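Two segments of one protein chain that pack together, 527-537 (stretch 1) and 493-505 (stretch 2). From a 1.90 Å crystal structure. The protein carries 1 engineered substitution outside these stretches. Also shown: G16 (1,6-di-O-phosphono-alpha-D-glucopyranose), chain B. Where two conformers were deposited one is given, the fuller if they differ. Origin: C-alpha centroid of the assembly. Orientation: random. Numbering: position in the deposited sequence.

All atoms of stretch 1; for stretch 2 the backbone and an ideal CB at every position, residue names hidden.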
ATOM      1  N   ASP A 527     -19.442   6.872  20.863  1.00 17.68           N
ATOM      2  CA  ASP A 527     -20.888   6.561  20.879  1.00 18.29           C
ATOM      3  C   ASP A 527     -21.422   6.349  19.467  1.00 17.04           C
ATOM      4  O   ASP A 527     -22.147   5.391  19.184  1.00 16.77           O
ATOM      5  CB  ASP A 527     -21.625   7.729  21.527  1.00 15.33           C
ATOM      6  CG  ASP A 527     -23.070   7.386  21.908  1.00 19.91           C
ATOM      7  OD1 ASP A 527     -23.265   6.220  22.303  1.00 18.41           O
ATOM      8  OD2 ASP A 527     -23.957   8.299  21.806  1.00 20.15           O
ATOM      9  N   LEU A 528     -21.005   7.224  18.555  1.00 13.47           N
ATOM     10  CA  LEU A 528     -21.459   7.124  17.166  1.00 13.90           C
ATOM     11  C   LEU A 528     -20.962   5.802  16.578  1.00 14.58           C
ATOM     12  O   LEU A 528     -21.740   5.051  15.956  1.00 15.56           O
ATOM     13  CB  LEU A 528     -20.925   8.337  16.366  1.00 14.50           C
ATOM     14  CG  LEU A 528     -21.260   8.309  14.861  1.00 13.02           C
ATOM     15  CD1 LEU A 528     -22.740   8.103  14.474  1.00 13.51           C
ATOM     16  CD2 LEU A 528     -20.734   9.685  14.282  1.00 14.12           C
ATOM     17  N   ALA A 529     -19.695   5.470  16.813  1.00 15.65           N
ATOM     18  CA  ALA A 529     -19.127   4.237  16.225  1.00 15.04           C
ATOM     19  C   ALA A 529     -19.874   3.014  16.773  1.00 15.34           C
ATOM     20  O   ALA A 529     -20.183   2.111  16.013  1.00 14.23           O
ATOM     21  CB  ALA A 529     -17.655   4.102  16.614  1.00 16.06           C
ATOM     22  N   THR A 530     -20.169   3.010  18.085  1.00 14.03           N
ATOM     23  CA  THR A 530     -20.789   1.831  18.691  1.00 14.91           C
ATOM     24  C   THR A 530     -22.228   1.713  18.176  1.00 15.36           C
ATOM     25  O   THR A 530     -22.713   0.599  17.885  1.00 16.35           O
ATOM     26  CB  THR A 530     -20.809   1.943  20.217  1.00 16.09           C
ATOM     27  OG1 THR A 530     -19.471   1.963  20.687  1.00 16.96           O
ATOM     28  CG2 THR A 530     -21.523   0.685  20.915  1.00 19.27           C
ATOM     29  N   ARG A 531     -22.966   2.824  18.113  1.00 15.46           N
ATOM     30  CA  ARG A 531     -24.369   2.756  17.634  1.00 14.96           C
ATOM     31  C   ARG A 531     -24.484   2.328  16.165  1.00 14.47           C
ATOM     32  O   ARG A 531     -25.394   1.501  15.754  1.00 13.04           O
ATOM     33  CB  ARG A 531     -25.106   4.135  17.841  1.00 13.43           C
ATOM     34  CG  ARG A 531     -25.300   4.425  19.316  1.00 13.45           C
ATOM     35  CD  ARG A 531     -25.886   5.826  19.473  1.00 14.17           C
ATOM     36  NE  ARG A 531     -26.114   6.247  20.879  1.00 15.93           N
ATOM     37  CZ  ARG A 531     -27.305   6.152  21.513  1.00 18.02           C
ATOM     38  NH1 ARG A 531     -28.372   5.570  20.931  1.00 14.77           N
ATOM     39  NH2 ARG A 531     -27.420   6.613  22.739  1.00 16.24           N
ATOM     40  N   VAL A 532     -23.561   2.854  15.354  1.00 14.54           N
ATOM     41  CA  VAL A 532     -23.477   2.430  13.888  1.00 13.08           C
ATOM     42  C   VAL A 532     -23.089   0.954  13.828  1.00 14.38           C
ATOM     43  O   VAL A 532     -23.715   0.174  13.059  1.00 13.70           O
ATOM     44  CB  VAL A 532     -22.489   3.334  13.063  1.00 14.17           C
ATOM     45  CG1 VAL A 532     -22.307   2.762  11.631  1.00 12.36           C
ATOM     46  CG2 VAL A 532     -23.107   4.765  12.975  1.00 14.16           C
ATOM     47  N   ALA A 533     -22.035   0.548  14.580  1.00 13.43           N
ATOM     48  CA  ALA A 533     -21.686  -0.878  14.506  1.00 14.69           C
ATOM     49  C   ALA A 533     -22.872  -1.811  14.924  1.00 15.35           C
ATOM     50  O   ALA A 533     -22.998  -2.917  14.398  1.00 14.97           O
ATOM     51  CB  ALA A 533     -20.486  -1.137  15.432  1.00 16.72           C
ATOM     52  N   ASN A 534     -23.619  -1.422  15.960  1.00 14.97           N
ATOM     53  CA  ASN A 534     -24.764  -2.284  16.382  1.00 16.92           C
ATOM     54  C   ASN A 534     -25.830  -2.340  15.278  1.00 17.99           C
ATOM     55  O   ASN A 534     -26.362  -3.379  14.997  1.00 19.79           O
ATOM     56  CB  ASN A 534     -25.366  -1.737  17.646  1.00 17.02           C
ATOM     57  CG  ASN A 534     -24.512  -2.093  18.862  1.00 18.85           C
ATOM     58  OD1 ASN A 534     -23.632  -2.980  18.801  1.00 17.71           O
ATOM     59  ND2 ASN A 534     -24.776  -1.424  19.958  1.00 17.26           N
ATOM     60  N   ALA A 535     -26.083  -1.229  14.612  1.00 16.03           N
ATOM     61  CA  ALA A 535     -27.029  -1.216  13.422  1.00 16.27           C
ATOM     62  C   ALA A 535     -26.547  -2.108  12.277  1.00 16.91           C
ATOM     63  O   ALA A 535     -27.343  -2.873  11.644  1.00 16.73           O
ATOM     64  CB  ALA A 535     -27.250   0.237  12.964  1.00 15.24           C
ATOM     65  N   VAL A 536     -25.219  -2.115  12.022  1.00 16.17           N
ATOM     66  CA  VAL A 536     -24.632  -3.002  10.985  1.00 16.27           C
ATOM     67  C   VAL A 536     -24.740  -4.478  11.396  1.00 19.89           C
ATOM     68  O   VAL A 536     -25.090  -5.322  10.602  1.00 19.69           O
ATOM     69  CB  VAL A 536     -23.091  -2.635  10.807  1.00 17.40           C
ATOM     70  CG1 VAL A 536     -22.304  -3.650   9.989  1.00 17.15           C
ATOM     71  CG2 VAL A 536     -22.943  -1.213  10.216  1.00 15.94           C
ATOM     72  N   ARG A 537     -24.382  -4.760  12.643  1.00 21.77           N
ATOM     73  CA  ARG A 537     -24.315  -6.159  13.138  1.00 28.18           C
ATOM     74  C   ARG A 537     -25.703  -6.749  13.039  1.00 26.13           C
ATOM     75  O   ARG A 537     -25.854  -7.788  12.423  1.00 31.41           O
ATOM     76  CB  ARG A 537     -23.757  -6.238  14.569  1.00 26.57           C
ATOM     77  CG  ARG A 537     -23.114  -7.640  14.840  1.00 34.78           C
ATOM     78  CD  ARG A 537     -22.393  -7.663  16.240  1.00 36.31           C
ATOM     79  NE  ARG A 537     -21.265  -6.691  16.439  1.00 33.95           N
ATOM     80  CZ  ARG A 537     -21.324  -5.472  16.995  1.00 31.74           C
ATOM     81  NH1 ARG A 537     -22.474  -5.002  17.384  1.00 37.34           N
ATOM     82  NH2 ARG A 537     -20.219  -4.700  17.166  1.00 27.34           N
ATOM     83  N   UNK A 493     -28.039   8.918  12.795  1.00 16.66           N
ATOM     84  CA  UNK A 493     -27.113   8.840  13.940  1.00 16.66           C
ATOM     85  C   UNK A 493     -26.023   9.927  13.826  1.00 18.11           C
ATOM     86  O   UNK A 493     -25.734  10.641  14.816  1.00 18.48           O
ATOM     87  CB  UNK A 493     -26.472   7.453  14.014  1.00 16.66           C
ATOM     88  N   UNK A 494     -25.409  10.062  12.656  1.00 17.11           N
ATOM     89  CA  UNK A 494     -24.232  10.992  12.584  1.00 17.96           C
ATOM     90  C   UNK A 494     -24.599  12.443  12.849  1.00 17.52           C
ATOM     91  O   UNK A 494     -23.790  13.194  13.398  1.00 16.80           O
ATOM     92  CB  UNK A 494     -23.570  10.902  11.207  1.00 17.96           C
ATOM     93  N   UNK A 495     -25.833  12.828  12.468  1.00 19.47           N
ATOM     94  CA  UNK A 495     -26.358  14.177  12.695  1.00 24.12           C
ATOM     95  C   UNK A 495     -26.589  14.529  14.192  1.00 24.97           C
ATOM     96  O   UNK A 495     -26.718  15.691  14.575  1.00 22.95           O
ATOM     97  CB  UNK A 495     -27.676  14.327  11.932  1.00 24.12           C
ATOM     98  N   UNK A 496     -26.587  13.544  15.073  1.00 21.84           N
ATOM     99  CA  UNK A 496     -26.738  13.890  16.510  1.00 23.60           C
ATOM    100  C   UNK A 496     -25.424  14.367  17.163  1.00 21.40           C
ATOM    101  O   UNK A 496     -25.419  14.733  18.340  1.00 21.75           O
ATOM    102  CB  UNK A 496     -27.264  12.675  17.277  1.00 23.60           C
ATOM    103  N   UNK A 497     -24.301  14.277  16.452  1.00 17.23           N
ATOM    104  CA  UNK A 497     -23.032  14.569  17.130  1.00 17.50           C
ATOM    105  C   UNK A 497     -22.371  15.778  16.472  1.00 18.13           C
ATOM    106  O   UNK A 497     -22.461  15.956  15.241  1.00 18.13           O
ATOM    107  CB  UNK A 497     -22.098  13.358  17.090  1.00 17.50           C
ATOM    108  N   UNK A 498     -21.616  16.510  17.286  1.00 19.66           N
ATOM    109  CA  UNK A 498     -20.874  17.660  16.711  1.00 23.76           C
ATOM    110  C   UNK A 498     -19.772  17.153  15.732  1.00 19.97           C
ATOM    111  O   UNK A 498     -19.019  16.296  16.119  1.00 18.94           O
ATOM    112  CB  UNK A 498     -20.248  18.499  17.826  1.00 23.76           C
ATOM    113  N   UNK A 499     -19.793  17.605  14.474  1.00 18.68           N
ATOM    114  CA  UNK A 499     -18.833  17.133  13.414  1.00 19.59           C
ATOM    115  C   UNK A 499     -18.958  15.594  13.203  1.00 19.75           C
ATOM    116  O   UNK A 499     -18.059  14.960  12.650  1.00 16.90           O
ATOM    117  CB  UNK A 499     -17.396  17.485  13.803  1.00 19.59           C
ATOM    118  N   UNK A 500     -20.116  15.039  13.574  1.00 19.04           N
ATOM    119  CA  UNK A 500     -20.377  13.595  13.394  1.00 15.96           C
ATOM    120  C   UNK A 500     -20.284  13.126  11.966  1.00 17.11           C
ATOM    121  O   UNK A 500     -20.992  13.664  11.067  1.00 17.83           O
ATOM    122  CB  UNK A 500     -21.767  13.245  13.929  1.00 15.96           C
ATOM    123  N   UNK A 501     -19.445  12.101  11.732  1.00 15.88           N
ATOM    124  CA  UNK A 501     -19.337  11.506  10.400  0.50 17.54           C
ATOM    125  C   UNK A 501     -19.016  10.031  10.578  1.00 16.17           C
ATOM    126  O   UNK A 501     -18.059   9.684  11.266  1.00 14.97           O
ATOM    127  CB  UNK A 501     -18.273  12.206   9.553  0.50 17.54           C
ATOM    128  N   UNK A 502     -19.856   9.177   9.989  1.00 16.61           N
ATOM    129  CA  UNK A 502     -19.636   7.724  10.088  1.00 14.71           C
ATOM    130  C   UNK A 502     -20.017   7.048   8.816  1.00 15.03           C
ATOM    131  O   UNK A 502     -20.945   7.484   8.128  1.00 15.82           O
ATOM    132  CB  UNK A 502     -20.427   7.119  11.250  1.00 14.71           C
ATOM    133  N   UNK A 503     -19.264   5.992   8.428  1.00 14.16           N
ATOM    134  CA  UNK A 503     -19.679   5.188   7.280  1.00 14.15           C
ATOM    135  C   UNK A 503     -19.281   3.718   7.527  1.00 14.69           C
ATOM    136  O   UNK A 503     -18.357   3.460   8.254  1.00 15.94           O
ATOM    137  CB  UNK A 503     -19.049   5.717   5.990  1.00 14.15           C
ATOM    138  N   UNK A 504     -20.012   2.799   6.898  1.00 14.45           N
ATOM    139  CA  UNK A 504     -19.749   1.356   6.998  1.00 13.02           C
ATOM    140  C   UNK A 504     -19.548   0.766   5.589  1.00 15.20           C
ATOM    141  O   UNK A 504     -20.285   1.112   4.641  1.00 13.06           O
ATOM    142  CB  UNK A 504     -20.897   0.647   7.719  1.00 13.02           C
ATOM    143  N   UNK A 505     -18.624  -0.209   5.431  1.00 14.46           N
ATOM    144  CA  UNK A 505     -18.453  -0.816   4.103  1.00 15.08           C
ATOM    145  C   UNK A 505     -17.781  -2.162   4.360  1.00 15.91           C
ATOM    146  O   UNK A 505     -17.051  -2.346   5.374  1.00 13.72           O
ATOM    147  CB  UNK A 505     -17.632   0.064   3.158  1.00 15.08           C
TER
HETATM  148  C1  G16 B 601      -4.889  -3.411   1.448  1.00 19.76           C
HETATM  149  C2  G16 B 601      -4.930  -2.370   0.333  1.00 27.33           C
HETATM  150  C3  G16 B 601      -5.217  -0.956   0.932  1.00 24.16           C
HETATM  151  C4  G16 B 601      -6.480  -0.883   1.772  1.00 22.73           C
HETATM  152  C5  G16 B 601      -6.375  -1.936   2.868  1.00 22.52           C
HETATM  153  C6  G16 B 601      -7.660  -2.200   3.617  1.00 20.51           C
HETATM  154  O1  G16 B 601      -3.808  -3.098   2.333  1.00 20.16           O
HETATM  155  O2  G16 B 601      -3.727  -2.344  -0.495  1.00 31.53           O
HETATM  156  O3  G16 B 601      -5.190  -0.069  -0.114  1.00 27.54           O
HETATM  157  O4  G16 B 601      -6.710   0.427   2.455  1.00 22.37           O
HETATM  158  O5  G16 B 601      -6.142  -3.256   2.319  1.00 20.78           O
HETATM  159  O6  G16 B 601      -8.668  -2.660   2.609  1.00 16.99           O
HETATM  160  P   G16 B 601     -10.130  -3.129   3.134  1.00 16.36           P
HETATM  161  O1P G16 B 601     -10.705  -2.023   4.048  1.00 15.51           O
HETATM  162  O2P G16 B 601      -9.940  -4.412   3.977  1.00 16.18           O
HETATM  163  O3P G16 B 601     -10.989  -3.488   1.902  1.00 18.19           O
HETATM  164  P'  G16 B 601      -2.567  -4.128   2.620  1.00 18.22           P
HETATM  165  O1X G16 B 601      -2.269  -4.890   1.300  1.00 17.73           O
HETATM  166  O2X G16 B 601      -3.089  -5.197   3.634  1.00 17.83           O
HETATM  167  O3X G16 B 601      -1.472  -3.365   3.282  1.00 18.11           O

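At 493 the backbone is helical and CA-to-CB points toward stretch 1. The ideal CB lies 3.8 Å from Leu528 CD1 and 4.4 Å from Val532 CG2, so an aliphatic chain of medium size, such as Leu, Ile or Met, would suit it. The residue is Leu493 (chi1 m, chi2 t). Its CB packs against Leu528 CD1, while its CD1 reaches 3.8 Å from Val532 CG2 and 3.9 Å from Arg531 CB.

Position 494 is also helical, but its CB points sideways, 4.4 Å from Leu528 CD2; many residues with room to turn away would do. It is Gln494, whose end leads away from stretch 1 and toward a later part of its own segment, where Gln494 OE1 accepts a hydrogen bond from the main-chain N of 502 (2.9 Å).

Positions 495 and 496 have no atom of stretch 1 within 5.5 Å of the ideal CB, so contact sets no demand there; they are Ser495 and Arg496.

At 497 the CB points toward stretch 1, 4.8 Å from Leu528 CD2, and the carboxylate of Asp527 lies farther out. A long side chain with an apolar body and a donor at its tip fits: Tyr, or perhaps Lys or Arg. Tyr497 (chi1 m) lays one ring face against Leu528, whose CB sits 4.1 Å from the ring centroid and 25° off the normal, a CH-pi contact. Tyr497 OH donates a very short hydrogen bond, 2.5 Å, to Asp527 OD2. Asp527 OD2 also forms a salt bridge with Arg531 NE (3.1 Å).

Positions 498 and 499 are the middle of a type II turn running from 497 to 500, out of reach of stretch 1. Position 499 has positive phi (59/23), which favours Gly or Asn but admits others; the residues are Asn498 and Lys499.

At 500 an ideal CB would lie 2.1 Å from the main-chain O of 494, a clash that argues for glycine, and the residue is Gly500.

From 501 the chain is extended, and alternate CBs point toward the helix. Those of 501 and 503 point away and hold Arg501 and Phe503. At 502, the ideal CB is 3.9 Å from Leu528 CG and 4.0 Å from Val532 CG2, suggesting Ala, Ser or Cys; Ser502 places OG 3.5 Å from Val532 CG2. At 504 the ideal CB lies 3.7 Å from Val536 CG2, so a small apolar group suits, and Ala504 supplies it.

Position 505 is out of reach of stretch 1, but the G16 phosphate invites a cation: Arg505 donates from NH1 to O1P (2.8 Å) and from NH2 to O3P (2.9 Å) of G16.

Stretch 2 (493-505) LQSRYNKGRSFAR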
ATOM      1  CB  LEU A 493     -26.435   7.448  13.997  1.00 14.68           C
ATOM      2  CG  LEU A 493     -27.379   6.325  14.511  1.00 14.66           C
ATOM      3  CD1 LEU A 493     -26.673   5.026  14.387  1.00 14.08           C
ATOM      4  CD2 LEU A 493     -27.624   6.558  16.009  1.00 16.97           C
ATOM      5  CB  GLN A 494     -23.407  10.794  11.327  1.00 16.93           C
ATOM      6  CG  GLN A 494     -24.073  11.239  10.067  1.00 17.48           C
ATOM      7  CD  GLN A 494     -23.292  10.964   8.806  1.00 17.90           C
ATOM      8  OE1 GLN A 494     -22.164  10.419   8.802  1.00 15.74           O
ATOM      9  NE2 GLN A 494     -23.908  11.335   7.671  1.00 18.10           N
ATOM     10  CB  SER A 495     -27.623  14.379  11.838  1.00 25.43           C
ATOM     11  OG  SER A 495     -28.742  13.689  12.430  1.00 27.59           O
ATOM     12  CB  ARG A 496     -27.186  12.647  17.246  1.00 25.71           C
ATOM     13  CG  ARG A 496     -28.485  12.219  16.597  1.00 31.53           C
ATOM     14  CD  ARG A 496     -29.440  11.457  17.435  1.00 38.79           C
ATOM     15  NE  ARG A 496     -30.678  11.361  16.618  1.00 48.33           N
ATOM     16  CZ  ARG A 496     -31.732  12.154  16.766  1.00 41.70           C
ATOM     17  NH1 ARG A 496     -31.730  13.089  17.734  1.00 41.06           N
ATOM     18  NH2 ARG A 496     -32.778  11.980  15.982  1.00 47.48           N
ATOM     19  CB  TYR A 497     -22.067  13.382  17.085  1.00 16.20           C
ATOM     20  CG  TYR A 497     -22.714  12.135  17.684  1.00 15.65           C
ATOM     21  CD1 TYR A 497     -22.689  11.918  19.090  1.00 17.97           C
ATOM     22  CD2 TYR A 497     -23.455  11.247  16.883  1.00 16.05           C
ATOM     23  CE1 TYR A 497     -23.322  10.801  19.668  1.00 17.10           C
ATOM     24  CE2 TYR A 497     -24.082  10.133  17.459  1.00 15.48           C
ATOM     25  CZ  TYR A 497     -24.009   9.924  18.834  1.00 16.92           C
ATOM     26  OH  TYR A 497     -24.636   8.826  19.464  1.00 17.87           O
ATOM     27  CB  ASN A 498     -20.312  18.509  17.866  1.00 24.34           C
ATOM     28  CG  ASN A 498     -21.424  19.355  18.541  1.00 30.15           C
ATOM     29  OD1 ASN A 498     -21.406  19.530  19.750  1.00 35.06           O
ATOM     30  ND2 ASN A 498     -22.386  19.904  17.725  1.00 30.11           N
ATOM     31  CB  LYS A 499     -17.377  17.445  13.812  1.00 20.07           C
ATOM     32  CG  LYS A 499     -17.020  18.951  13.926  1.00 25.50           C
ATOM     33  CD  LYS A 499     -17.433  19.733  12.686  1.00 32.86           C
ATOM     34  CE  LYS A 499     -16.505  20.963  12.417  1.00 37.60           C
ATOM     35  NZ  LYS A 499     -15.553  21.030  13.554  1.00 38.90           N
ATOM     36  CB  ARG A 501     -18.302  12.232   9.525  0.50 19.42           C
ATOM     37  CG  ARG A 501     -18.543  12.065   8.003  0.50 22.54           C
ATOM     38  CD  ARG A 501     -17.574  12.859   7.095  0.50 25.09           C
ATOM     39  NE  ARG A 501     -16.716  11.897   6.440  0.50 28.48           N
ATOM     40  CZ  ARG A 501     -15.583  11.435   6.954  0.50 28.83           C
ATOM     41  NH1 ARG A 501     -15.118  11.919   8.088  0.50 29.41           N
ATOM     42  NH2 ARG A 501     -14.918  10.504   6.324  0.50 27.07           N
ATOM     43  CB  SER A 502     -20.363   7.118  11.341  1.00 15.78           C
ATOM     44  OG  SER A 502     -20.064   5.724  11.448  1.00 16.22           O
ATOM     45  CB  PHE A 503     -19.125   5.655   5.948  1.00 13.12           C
ATOM     46  CG  PHE A 503     -17.628   5.491   5.828  1.00 14.56           C
ATOM     47  CD1 PHE A 503     -16.726   6.403   6.523  1.00 13.11           C
ATOM     48  CD2 PHE A 503     -17.091   4.526   4.974  1.00 14.92           C
ATOM     49  CE1 PHE A 503     -15.320   6.239   6.407  1.00 14.34           C
ATOM     50  CE2 PHE A 503     -15.671   4.378   4.872  1.00 14.60           C
ATOM     51  CZ  PHE A 503     -14.808   5.197   5.625  1.00 14.68           C
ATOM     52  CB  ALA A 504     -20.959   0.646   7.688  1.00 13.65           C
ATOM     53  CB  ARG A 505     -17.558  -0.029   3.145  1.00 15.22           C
ATOM     54  CG  ARG A 505     -16.215   0.425   3.779  1.00 17.02           C
ATOM     55  CD  ARG A 505     -15.260   1.085   2.745  1.00 16.99           C
ATOM     56  NE  ARG A 505     -14.611   0.085   1.876  1.00 15.68           N
ATOM     57  CZ  ARG A 505     -13.563  -0.693   2.236  1.00 16.57           C
ATOM     58  NH1 ARG A 505     -13.048  -0.685   3.480  1.00 14.98           N
ATOM     59  NH2 ARG A 505     -13.042  -1.521   1.346  1.00 15.67           N
TER
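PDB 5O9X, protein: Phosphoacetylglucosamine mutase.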